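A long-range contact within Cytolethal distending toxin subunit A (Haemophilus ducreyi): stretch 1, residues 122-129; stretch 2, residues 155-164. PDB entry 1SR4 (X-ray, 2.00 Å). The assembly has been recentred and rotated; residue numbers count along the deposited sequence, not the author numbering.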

ATOM      1  N   GLU A 122       6.084   8.964 -22.003  1.00 10.84           N
ATOM      2  CA  GLU A 122       5.434   8.491 -23.232  1.00 11.65           C
ATOM      3  C   GLU A 122       6.275   7.444 -23.978  1.00 10.17           C
ATOM      4  O   GLU A 122       7.472   7.643 -24.199  1.00 10.91           O
ATOM      5  N   ALA A 123       5.657   6.326 -24.357  1.00  9.95           N
ATOM      6  CA  ALA A 123       6.368   5.294 -25.095  1.00 10.27           C
ATOM      7  C   ALA A 123       6.577   5.841 -26.504  1.00 12.70           C
ATOM      8  O   ALA A 123       5.630   6.330 -27.137  1.00 12.49           O
ATOM      9  N   TYR A 124       7.811   5.754 -26.990  1.00 13.11           N
ATOM     10  CA  TYR A 124       8.154   6.243 -28.326  1.00 14.09           C
ATOM     11  C   TYR A 124       9.326   5.440 -28.891  1.00 14.54           C
ATOM     12  O   TYR A 124      10.367   5.297 -28.230  1.00 13.57           O
ATOM     13  N   GLY A 125       9.164   4.915 -30.110  1.00 14.00           N
ATOM     14  CA  GLY A 125      10.223   4.125 -30.710  1.00 12.59           C
ATOM     15  C   GLY A 125      10.605   2.989 -29.770  1.00 14.79           C
ATOM     16  O   GLY A 125       9.726   2.268 -29.290  1.00 13.92           O
ATOM     17  N   ASN A 126      11.901   2.813 -29.512  1.00 14.15           N
ATOM     18  CA  ASN A 126      12.358   1.755 -28.614  1.00 15.28           C
ATOM     19  C   ASN A 126      12.681   2.247 -27.206  1.00 15.21           C
ATOM     20  O   ASN A 126      13.528   1.664 -26.540  1.00 15.73           O
ATOM     21  N   GLY A 127      12.021   3.308 -26.754  1.00 15.12           N
ATOM     22  CA  GLY A 127      12.291   3.820 -25.415  1.00 13.80           C
ATOM     23  C   GLY A 127      11.173   4.683 -24.866  1.00 14.01           C
ATOM     24  O   GLY A 127      10.018   4.532 -25.243  1.00 12.70           O
ATOM     25  N   LEU A 128      11.518   5.601 -23.976  1.00 12.28           N
ATOM     26  CA  LEU A 128      10.529   6.484 -23.387  1.00 12.12           C
ATOM     27  C   LEU A 128      10.995   7.920 -23.547  1.00 11.65           C
ATOM     28  O   LEU A 128      12.182   8.180 -23.538  1.00 12.53           O
ATOM     29  N   ILE A 129      10.051   8.846 -23.689  1.00 12.92           N
ATOM     30  CA  ILE A 129      10.382  10.267 -23.775  1.00 12.57           C
ATOM     31  C   ILE A 129       9.385  10.917 -22.834  1.00 13.23           C
ATOM     32  O   ILE A 129       8.629  10.215 -22.171  1.00 13.05           O
ATOM     33  N   LYS A 155       4.449  -2.004 -18.435  1.00  9.43           N
ATOM     34  CA  LYS A 155       4.121  -2.318 -19.820  1.00 10.86           C
ATOM     35  C   LYS A 155       3.456  -1.178 -20.581  1.00 10.00           C
ATOM     36  O   LYS A 155       2.423  -0.643 -20.159  1.00  9.14           O
ATOM     37  N   SER A 156       4.070  -0.794 -21.696  1.00 10.07           N
ATOM     38  CA  SER A 156       3.500   0.243 -22.547  1.00  8.96           C
ATOM     39  C   SER A 156       2.233  -0.364 -23.148  1.00  9.40           C
ATOM     40  O   SER A 156       2.273  -1.440 -23.758  1.00  9.95           O
ATOM     41  N   VAL A 157       1.102   0.303 -22.978  1.00 10.96           N
ATOM     42  CA  VAL A 157      -0.130  -0.232 -23.541  1.00 12.34           C
ATOM     43  C   VAL A 157      -0.167  -0.041 -25.059  1.00 13.18           C
ATOM     44  O   VAL A 157      -0.625  -0.921 -25.792  1.00 12.35           O
ATOM     45  N   SER A 158       0.331   1.093 -25.540  1.00 12.66           N
ATOM     46  CA  SER A 158       0.315   1.334 -26.979  1.00 13.35           C
ATOM     47  C   SER A 158       1.251   0.380 -27.708  1.00 11.80           C
ATOM     48  O   SER A 158       0.946  -0.074 -28.809  1.00 12.18           O
ATOM     49  N   GLN A 159       2.386   0.054 -27.102  1.00 13.62           N
ATOM     50  CA  GLN A 159       3.333  -0.850 -27.758  1.00 12.58           C
ATOM     51  C   GLN A 159       3.213  -2.311 -27.379  1.00 13.87           C
ATOM     52  O   GLN A 159       3.576  -3.185 -28.157  1.00 13.80           O
ATOM     53  N   GLY A 160       2.715  -2.583 -26.185  1.00 13.80           N
ATOM     54  CA  GLY A 160       2.620  -3.963 -25.760  1.00 13.43           C
ATOM     55  C   GLY A 160       4.005  -4.447 -25.372  1.00 14.80           C
ATOM     56  O   GLY A 160       4.258  -5.650 -25.361  1.00 15.16           O
ATOM     57  N   ARG A 161       4.912  -3.514 -25.064  1.00 12.46           N
ATOM     58  CA  ARG A 161       6.282  -3.870 -24.688  1.00 10.99           C
ATOM     59  C   ARG A 161       6.605  -3.318 -23.292  1.00 11.65           C
ATOM     60  O   ARG A 161       5.988  -2.361 -22.847  1.00 11.91           O
ATOM     61  N   CYS A 162       7.575  -3.921 -22.616  1.00 12.14           N
ATOM     62  CA  CYS A 162       7.935  -3.510 -21.269  1.00 12.61           C
ATOM     63  C   CYS A 162       9.198  -2.669 -21.154  1.00 11.78           C
ATOM     64  O   CYS A 162      10.142  -2.819 -21.934  1.00 13.06           O
ATOM     65  N   VAL A 163       9.197  -1.780 -20.166  1.00 11.53           N
ATOM     66  CA  VAL A 163      10.323  -0.884 -19.904  1.00  9.76           C
ATOM     67  C   VAL A 163      11.486  -1.728 -19.382  1.00 11.10           C
ATOM     68  O   VAL A 163      11.406  -2.358 -18.326  1.00 12.66           O
ATOM     69  N   THR A 164      12.574  -1.716 -20.144  1.00 11.57           N
ATOM     70  CA  THR A 164      13.767  -2.517 -19.878  1.00 10.62           C
ATOM     71  C   THR A 164      14.994  -1.649 -19.631  1.00 10.61           C
ATOM     72  O   THR A 164      15.110  -0.559 -20.193  1.00 11.60           O
TER

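Contact between two stretches of cytolethal distending toxin subunit A, residues 122-129 and 155-164. In the first, strands 122-124 and 127-129 are joined by a type II' turn from Tyr 124 to Gly 127, closed by Gly 127 N to Tyr 124 O (3.0 Å) and Tyr 124 N to Gly 127 O (3.1 Å). Gly 125 occupies the turn with a positive phi of 55°, a value that favours glycine, and its carbonyl oxygen accepts a direct bond from the other stretch.

Gln 159 points toward the turn with chi1 m and chi2 t, and both ends of its amide are used. Gln 159 NE2 donates to Gly 125 O (2.7 Å, 159°) and also to water 1 (3.0 Å from Gln 159 NE2 to the water O); that water in turn donates a weak bond to Ala 123 O (2.8 Å from the water O), so it bridges the side chain to the strand preceding the turn. Gln 159 OE1 is the accepting end of the amide and takes bonds from Arg 161 NE and Arg 161 NH2, each 2.8 Å from Gln 159 OE1. Although Gln 159 OE1 lies 3.3 Å from Gly 125 O, these are two acceptors and form no bond.

Arg 161, also directed toward the first stretch (chi1 m, chi2 t, chi3 m), is thus held by Gln 159 while reaching the turn. Arg 161 NH2 donates to Asn 126 OD1 at 2.8 Å and a nearly straight 173°. Gly 125 O sits 3.0 Å from Arg 161 NH2, and both oxygens lie near the guanidinium plane, at its edge. Asn 126 has CA-to-CB directed away overall, but with chi1 m its amide end comes nearer and brings OD1 to the arginine.

Ala 123 points toward the second stretch, its CB meeting Ser 156 OG at 3.2 Å and Ser 158 OG at 4.0 Å. The two serines also point in, with chi1 t for Ser 156 and p for Ser 158. Their hydrogen bonds lie within their own stretch: Ser 156 OG accepts from Gln 159 N (3.1 Å, 156°) and, weakly, from Ser 158 OG (3.3 Å). The Ala 123 methyl, which has no hydrogen-bonding group, simply packs against these hydroxyls.

Beyond the polar cluster the contact turns apolar. Leu 128 (chi1 m, chi2 t) and Val 163 (chi1 t) both start sideways; the leucine's end comes nearer, placing Leu 128 CD1 3.9 Å from Val 163 CG1. Glu 122 points away, and its OE1 is satisfied elsewhere in the structure.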

ATOM      1  CB  GLU A 122       5.182   9.681 -24.165  1.00 12.41           C
ATOM      2  CG  GLU A 122       4.330   9.326 -25.379  1.00 16.12           C
ATOM      3  CD  GLU A 122       3.981  10.524 -26.237  1.00 19.41           C
ATOM      4  OE1 GLU A 122       3.661  11.604 -25.681  1.00 18.09           O
ATOM      5  OE2 GLU A 122       4.007  10.373 -27.483  1.00 24.21           O
ATOM      6  CB  ALA A 123       5.539   4.008 -25.159  1.00 11.22           C
ATOM      7  CB  TYR A 124       8.529   7.723 -28.274  1.00 15.48           C
ATOM      8  CG  TYR A 124       9.091   8.207 -29.588  1.00 17.75           C
ATOM      9  CD1 TYR A 124       8.249   8.480 -30.665  1.00 19.95           C
ATOM     10  CD2 TYR A 124      10.468   8.276 -29.789  1.00 18.60           C
ATOM     11  CE1 TYR A 124       8.765   8.800 -31.915  1.00 23.25           C
ATOM     12  CE2 TYR A 124      11.000   8.595 -31.027  1.00 22.38           C
ATOM     13  CZ  TYR A 124      10.142   8.854 -32.091  1.00 25.26           C
ATOM     14  OH  TYR A 124      10.653   9.142 -33.334  1.00 28.24           O
ATOM     15  CB  ASN A 126      13.604   1.064 -29.164  1.00 16.63           C
ATOM     16  CG  ASN A 126      13.349   0.358 -30.481  1.00 16.93           C
ATOM     17  OD1 ASN A 126      12.250  -0.127 -30.735  1.00 17.37           O
ATOM     18  ND2 ASN A 126      14.371   0.293 -31.319  1.00 18.41           N
ATOM     19  CB  LEU A 128      10.375   6.191 -21.884  1.00 12.22           C
ATOM     20  CG  LEU A 128       9.903   4.810 -21.412  1.00 10.20           C
ATOM     21  CD1 LEU A 128       9.995   4.757 -19.878  1.00  8.42           C
ATOM     22  CD2 LEU A 128       8.459   4.545 -21.886  1.00  7.46           C
ATOM     23  CB  ILE A 129      10.150  10.836 -25.200  1.00 13.00           C
ATOM     24  CG1 ILE A 129       8.665  10.733 -25.571  1.00 13.80           C
ATOM     25  CG2 ILE A 129      11.049  10.115 -26.206  1.00  9.73           C
ATOM     26  CD1 ILE A 129       8.308  11.362 -26.927  1.00 15.26           C
ATOM     27  CB  LYS A 155       3.209  -3.551 -19.843  1.00 10.50           C
ATOM     28  CG  LYS A 155       2.967  -4.151 -21.217  1.00 12.47           C
ATOM     29  CD  LYS A 155       2.093  -5.389 -21.073  1.00 15.72           C
ATOM     30  CE  LYS A 155       1.992  -6.170 -22.376  1.00 17.08           C
ATOM     31  NZ  LYS A 155       1.045  -7.321 -22.220  1.00 21.12           N
ATOM     32  CB  SER A 156       4.465   0.609 -23.679  1.00 10.26           C
ATOM     33  OG  SER A 156       3.776   1.328 -24.701  1.00 10.11           O
ATOM     34  CB  VAL A 157      -1.363   0.427 -22.912  1.00 13.75           C
ATOM     35  CG1 VAL A 157      -2.627  -0.042 -23.631  1.00 17.76           C
ATOM     36  CG2 VAL A 157      -1.430   0.072 -21.418  1.00 15.72           C
ATOM     37  CB  SER A 158       0.722   2.778 -27.291  1.00 12.17           C
ATOM     38  OG  SER A 158       2.067   2.971 -26.930  1.00 13.09           O
ATOM     39  CB  GLN A 159       4.779  -0.405 -27.501  1.00 13.62           C
ATOM     40  CG  GLN A 159       5.139   0.882 -28.213  1.00 14.29           C
ATOM     41  CD  GLN A 159       6.636   1.063 -28.353  1.00 14.10           C
ATOM     42  OE1 GLN A 159       7.394   0.098 -28.269  1.00 14.17           O
ATOM     43  NE2 GLN A 159       7.071   2.301 -28.589  1.00 12.39           N
ATOM     44  CB  ARG A 161       7.272  -3.324 -25.720  1.00 11.65           C
ATOM     45  CG  ARG A 161       7.118  -3.956 -27.112  1.00 15.53           C
ATOM     46  CD  ARG A 161       8.380  -3.775 -27.960  1.00 12.51           C
ATOM     47  NE  ARG A 161       8.642  -2.382 -28.327  1.00 11.53           N
ATOM     48  CZ  ARG A 161       9.745  -1.986 -28.964  1.00  8.92           C
ATOM     49  NH1 ARG A 161      10.669  -2.875 -29.293  1.00 10.22           N
ATOM     50  NH2 ARG A 161       9.928  -0.715 -29.278  1.00  9.18           N
ATOM     51  CB  CYS A 162       8.031  -4.762 -20.387  1.00 15.30           C
ATOM     52  SG  CYS A 162       6.369  -5.425 -20.037  1.00 19.59           S
ATOM     53  CB  VAL A 163       9.912   0.192 -18.890  1.00  8.84           C
ATOM     54  CG1 VAL A 163      11.065   1.165 -18.643  1.00  7.46           C
ATOM     55  CG2 VAL A 163       8.675   0.924 -19.421  1.00  6.52           C
ATOM     56  CB  THR A 164      14.029  -3.408 -21.122  1.00 11.92           C
ATOM     57  OG1 THR A 164      12.814  -4.082 -21.468  1.00 14.23           O
ATOM     58  CG2 THR A 164      15.146  -4.422 -20.873  1.00 10.29           C
TER
HETATM   59  O   HOH W   1       4.744   4.243 -28.859  1.00 25.03           O